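Local coordinates for protein cytochrome c (Rhodothermus marinus, PDB 6CUN) that holds a covalently attached heme c, is engineered as a carbene transferase that forms silicon-carbon bonds, and naturally probably carries electrons, at residues G17-V22 / Y70-M75. The protein carries 3 engineered substitutions. Sequence-based numbering, arbitrary orientation.
Sequences GPVKQV and YIMNTM. Engineered in segment 70-75: Thr-74 (natural residue Val). With HEC (heme c), chain B; CA1 (ethyl propionate), chain C.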
# COMPACT_ATOMS: atom_id res chain seq x y z
N GLY A 17 11.47 -4.51 5.17
CA GLY A 17 10.78 -5.77 5.13
C GLY A 17 9.37 -5.69 5.69
O GLY A 17 8.91 -4.63 6.15
N PRO A 18 8.67 -6.83 5.71
CA PRO A 18 9.18 -8.17 5.40
C PRO A 18 9.25 -8.52 3.97
O PRO A 18 10.04 -9.42 3.57
CB PRO A 18 8.19 -9.08 6.11
CG PRO A 18 6.91 -8.31 6.04
CD PRO A 18 7.34 -6.89 6.31
N VAL A 19 8.49 -7.89 3.11
CA VAL A 19 8.51 -8.21 1.72
C VAL A 19 9.79 -7.64 1.09
O VAL A 19 10.22 -6.55 1.40
CB VAL A 19 7.26 -7.66 0.99
CG1 VAL A 19 7.30 -7.86 -0.50
CG2 VAL A 19 6.04 -8.33 1.58
N LYS A 20 10.42 -8.45 0.23
CA LYS A 20 11.68 -8.09 -0.42
C LYS A 20 11.56 -7.81 -1.90
O LYS A 20 12.33 -7.03 -2.43
CB LYS A 20 12.70 -9.22 -0.18
CG LYS A 20 12.91 -9.55 1.27
CD LYS A 20 13.56 -8.43 2.05
CE LYS A 20 13.59 -8.65 3.53
NZ LYS A 20 14.36 -7.60 4.24
N GLN A 21 10.61 -8.45 -2.56
CA GLN A 21 10.44 -8.36 -4.01
C GLN A 21 8.99 -8.65 -4.31
O GLN A 21 8.43 -9.51 -3.64
CB GLN A 21 11.34 -9.39 -4.73
N VAL A 22 8.43 -8.01 -5.33
CA VAL A 22 7.13 -8.37 -5.87
C VAL A 22 7.25 -8.31 -7.38
O VAL A 22 7.47 -7.25 -7.94
CB VAL A 22 6.03 -7.38 -5.40
CG1 VAL A 22 4.67 -7.82 -5.93
CG2 VAL A 22 6.03 -7.20 -3.90
N TYR A 70 7.30 -1.08 -1.27
CA TYR A 70 6.90 -0.01 -0.34
C TYR A 70 5.44 -0.17 0.08
O TYR A 70 5.10 -0.04 1.25
CB TYR A 70 7.15 1.33 -1.00
CG TYR A 70 6.63 2.55 -0.27
CD1 TYR A 70 5.32 2.98 -0.42
CD2 TYR A 70 7.43 3.25 0.64
CE1 TYR A 70 4.83 4.09 0.21
CE2 TYR A 70 6.91 4.37 1.30
CZ TYR A 70 5.62 4.75 1.07
OH TYR A 70 5.14 5.90 1.69
N ILE A 71 4.56 -0.39 -0.90
CA ILE A 71 3.14 -0.48 -0.59
C ILE A 71 2.87 -1.69 0.32
O ILE A 71 2.13 -1.63 1.29
CB ILE A 71 2.29 -0.50 -1.87
CG1 ILE A 71 2.43 0.84 -2.61
CG2 ILE A 71 0.87 -0.84 -1.54
CD1 ILE A 71 1.88 0.80 -4.00
N MET A 72 3.47 -2.84 -0.04
CA MET A 72 3.24 -4.02 0.74
C MET A 72 3.75 -3.86 2.17
O MET A 72 3.07 -4.26 3.15
CB MET A 72 3.95 -5.25 0.14
CG MET A 72 3.29 -5.75 -1.12
SD MET A 72 1.72 -6.52 -0.92
CE MET A 72 2.26 -8.06 -0.19
N ASN A 73 4.94 -3.30 2.34
CA ASN A 73 5.51 -3.18 3.67
C ASN A 73 4.85 -2.07 4.49
O ASN A 73 4.88 -2.13 5.71
CB ASN A 73 7.01 -3.07 3.63
CG ASN A 73 7.64 -4.38 3.22
OD1 ASN A 73 7.02 -5.44 3.36
ND2 ASN A 73 8.89 -4.35 2.73
N THR A 74 4.22 -1.10 3.82
CA THR A 74 3.37 -0.14 4.56
C THR A 74 2.22 -0.88 5.24
O THR A 74 1.91 -0.64 6.40
CB THR A 74 2.87 0.92 3.61
OG1 THR A 74 3.96 1.73 3.19
CG2 THR A 74 1.89 1.82 4.32
N MET A 75 1.60 -1.83 4.52
CA MET A 75 0.55 -2.62 5.11
C MET A 75 1.03 -3.63 6.15
O MET A 75 0.37 -3.88 7.16
CB MET A 75 -0.22 -3.40 4.03
CG MET A 75 -1.15 -2.53 3.21
SD MET A 75 -2.10 -3.49 2.02
CE MET A 75 -1.04 -3.35 0.60
FE HEC B . -2.79 3.80 5.30
CHA HEC B . -0.27 6.00 4.55
CHB HEC B . -2.14 2.11 2.45
CHC HEC B . -5.06 1.46 6.22
CHD HEC B . -3.72 5.74 7.92
NA HEC B . -1.47 4.00 3.82
C1A HEC B . -0.49 4.96 3.65
C2A HEC B . 0.28 4.70 2.44
C3A HEC B . -0.25 3.59 1.91
C4A HEC B . -1.35 3.18 2.72
CMA HEC B . 0.20 2.86 0.64
CAA HEC B . 1.43 5.57 1.92
CBA HEC B . 0.90 6.51 0.85
CGA HEC B . 1.94 7.19 0.00
O1A HEC B . 1.59 8.07 -0.83
O2A HEC B . 3.13 6.80 0.08
NB HEC B . -3.47 2.14 4.49
C1B HEC B . -3.15 1.64 3.23
C2B HEC B . -3.99 0.51 2.94
C3B HEC B . -4.78 0.28 3.99
C4B HEC B . -4.48 1.31 4.97
CMB HEC B . -3.92 -0.26 1.63
CAB HEC B . -5.86 -0.82 4.16
CBB HEC B . -5.10 -2.18 4.33
NC HEC B . -4.09 3.60 6.80
C1C HEC B . -4.96 2.57 7.01
C2C HEC B . -5.81 2.84 8.15
C3C HEC B . -5.45 4.05 8.61
C4C HEC B . -4.36 4.53 7.80
CMC HEC B . -6.89 1.90 8.63
CAC HEC B . -6.20 4.86 9.74
CBC HEC B . -6.21 4.15 11.09
ND HEC B . -2.14 5.49 6.09
C1D HEC B . -2.67 6.17 7.20
C2D HEC B . -1.90 7.36 7.43
C3D HEC B . -0.95 7.43 6.50
C4D HEC B . -1.08 6.26 5.64
CMD HEC B . -2.23 8.33 8.58
CAD HEC B . 0.12 8.52 6.35
CBD HEC B . 1.33 8.17 7.22
CGD HEC B . 1.07 8.29 8.70
O1D HEC B . 0.79 9.49 9.13
O2D HEC B . 1.10 7.34 9.51
CX5 CA1 C . -1.35 1.15 6.04
CX6 CA1 C . -1.58 2.63 6.24
CX7 CA1 C . -0.76 3.20 7.25
OX8 CA1 C . -1.11 3.33 8.41
OX9 CA1 C . 0.52 3.65 6.82
CJ1 CA1 C . 1.37 4.37 7.73
CJ2 CA1 C . 2.47 3.44 8.17
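Asn-73, on helix 68-76, reads the backbone of Val-19 with both ends of its amide. Its CB lies 3.5 Å from Gly-17 O, and CG, turned beside its own backbone N (chi1 -71°), comes within 3.3 Å of Gly-17 C. From there OD1 takes the N-H of Val-19 on a lone pair (2.9 Å from Val-19 N to Asn-73 OD1, 154° at the hydrogen). Asn-73 ND2 returns a nearly straight bond to Val-19 O, also 2.9 Å, with that oxygen close to the amide plane. A side chain offering donor and acceptor in one plane thus pairs with the N-H and C=O of a single residue, and both bonds together fix the amide's rotation. ND2 also serves Ala-13 O, so both its hydrogens are probably used. A leucine here would probably leave the N-H and C=O of Val-19 without these partners inside a buried contact.

Pro-18, after a cis peptide bond, has no N-H to offer and rests CD 3.3 Å from Asn-73 OD1, while Gly-17, the first residue past helix 9-16, takes a positive phi that glycine adopts easily. Beside these polar bonds, Val-19 CG2 meets Met-72 CB at 4.0 Å; the flexible methionine, bent at chi2 and chi3, also offers CG to Val-22 CG2.

The helix's other side faces the heme: Tyr-70 OH donates to propionate O2A (2.7 Å), and the engineered Thr-74 brings CG2 to OX9 of the iron-bound carbene. Helix 68-76 is thus a heme-flanking helix of this all-helical cytochrome c fold, packed between the loop after helix 9-16 and the heme, with helix 106-121 touching Val-19 and Met-72.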